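Local coordinates for probable protein phosphatase 2C 50 (Oryza sativa subsp. japonica, PDB 5ZCG) that probably removes phosphate from phosphoserine and phosphothreonine in proteins with the help of magnesium, and meets a partner protein near bound abscisic acid, at residues G204-V207 and L211-S214. The protein carries 5 engineered substitutions. Sequence-based numbering, arbitrary orientation.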
loop_
_atom_site.group_PDB
_atom_site.type_symbol
_atom_site.label_atom_id
_atom_site.label_comp_id
_atom_site.label_asym_id
_atom_site.label_seq_id
_atom_site.Cartn_x
_atom_site.Cartn_y
_atom_site.Cartn_z
ATOM N N GLY A 204 -0.196 13.874 -8.438
ATOM C CA GLY A 204 0.503 12.684 -8.890
ATOM C C GLY A 204 -0.422 11.741 -9.632
ATOM O O GLY A 204 -1.633 11.709 -9.416
ATOM N N TYR A 205 0.163 10.964 -10.541
ATOM C CA TYR A 205 -0.605 9.962 -11.271
ATOM C C TYR A 205 -1.064 8.871 -10.317
ATOM O O TYR A 205 -0.247 8.265 -9.617
ATOM C CB TYR A 205 0.235 9.367 -12.399
ATOM C CG TYR A 205 0.538 10.355 -13.503
ATOM C CD1 TYR A 205 -0.383 10.599 -14.514
ATOM C CD2 TYR A 205 1.740 11.050 -13.532
ATOM C CE1 TYR A 205 -0.113 11.502 -15.524
ATOM C CE2 TYR A 205 2.020 11.957 -14.539
ATOM C CZ TYR A 205 1.088 12.178 -15.533
ATOM O OH TYR A 205 1.358 13.080 -16.539
ATOM N N ARG A 206 -2.373 8.620 -10.284
ATOM C CA ARG A 206 -2.957 7.688 -9.336
ATOM C C ARG A 206 -3.951 6.764 -10.027
ATOM O O ARG A 206 -4.623 7.153 -10.993
ATOM C CB ARG A 206 -3.652 8.428 -8.187
ATOM C CG ARG A 206 -2.715 9.331 -7.392
ATOM C CD ARG A 206 -3.463 10.199 -6.401
ATOM N NE ARG A 206 -2.553 11.004 -5.588
ATOM C CZ ARG A 206 -1.989 10.571 -4.463
ATOM N NH1 ARG A 206 -2.242 9.346 -4.020
ATOM N NH2 ARG A 206 -1.168 11.356 -3.779
ATOM N N VAL A 207 -4.033 5.534 -9.511
ATOM C CA VAL A 207 -5.006 4.545 -9.968
ATOM C C VAL A 207 -6.399 5.000 -9.560
ATOM O O VAL A 207 -6.697 5.129 -8.366
ATOM C CB VAL A 207 -4.698 3.160 -9.384
ATOM C CG1 VAL A 207 -5.701 2.144 -9.901
ATOM C CG2 VAL A 207 -3.273 2.735 -9.714
ATOM N N LEU A 211 -4.839 6.147 -5.604
ATOM C CA LEU A 211 -3.648 5.528 -5.039
ATOM C C LEU A 211 -2.465 5.752 -5.967
ATOM O O LEU A 211 -2.548 5.468 -7.166
ATOM C CB LEU A 211 -3.873 4.025 -4.823
ATOM C CG LEU A 211 -2.859 3.237 -3.992
ATOM C CD1 LEU A 211 -3.050 3.538 -2.514
ATOM C CD2 LEU A 211 -3.004 1.754 -4.250
ATOM N N ALA A 212 -1.365 6.253 -5.406
ATOM C CA ALA A 212 -0.196 6.646 -6.181
ATOM C C ALA A 212 0.741 5.483 -6.467
ATOM O O ALA A 212 1.930 5.706 -6.719
ATOM C CB ALA A 212 0.558 7.773 -5.463
ATOM N N MET A 213 0.234 4.256 -6.430
ATOM C CA MET A 213 0.995 3.071 -6.778
ATOM C C MET A 213 0.075 2.088 -7.489
ATOM O O MET A 213 -1.125 2.021 -7.207
ATOM C CB MET A 213 1.605 2.396 -5.548
ATOM C CG MET A 213 0.578 1.841 -4.573
ATOM S SD MET A 213 1.381 1.097 -3.144
ATOM C CE MET A 213 2.885 2.013 -3.175
ATOM N N SER A 214 0.644 1.339 -8.430
ATOM C CA SER A 214 -0.120 0.390 -9.228
ATOM C C SER A 214 -0.085 -1.025 -8.665
ATOM O O SER A 214 -0.852 -1.878 -9.126
ATOM C CB SER A 214 0.394 0.383 -10.674
ATOM O OG SER A 214 1.805 0.322 -10.717
HETATM O O HOH W 1 -1.110 6.579 -2.602
#
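Arg206 lays one face of its guanidinium against the methyl of Ala212: Ala212 CB sits above that face, displaced toward its rim, 3.5 Å from Arg206 NH1. The chain gets there because CG stands anti to the carbonyl carbon (chi1 -60°) and the run from CG to NE is fully extended, carrying the charged end past Leu211 to Ala212. The last torsion, chi4 -86°, turns the guanidinium plane roughly perpendicular to that extended zigzag, so a face meets the methyl. Arg206 NH1 and Ala212 N, both donors, share one water instead, 2.8 Å from Ala212 N and more weakly bound by NH1. Main-chain carbonyls fix the guanidinium further, Asn203 O receiving NE and Val210 O receiving NH1.

Next to this contact the chain reverses in a tight turn closed by a single antiparallel bridge, the hydrogen-bonded pair Val207 and Leu211. Val207 N gives a firm bond to Leu211 O, 2.8 Å with 155° at the hydrogen. Leu211 N to Val207 O is weak at 3.5 Å. Leu211 O also takes a CA-H contact from Arg206 CA at 3.1 Å. In this PP2C phosphatase the turn lies between the metal centre and the bound abscisic acid, with the Met213 side chain about 8 Å from a magnesium ion and Arg206 packed on an apolar side chain of another protein's chain.

Val207 points its CB toward the returning chain, and its CG2 reaches Met213 O at 3.4 Å. Leu211 points its CB away from strand 205-207, and its side chain touches His63 and Leu222, while Ser214 OG is hydrogen-bonded to Glu188 of helix 186-194.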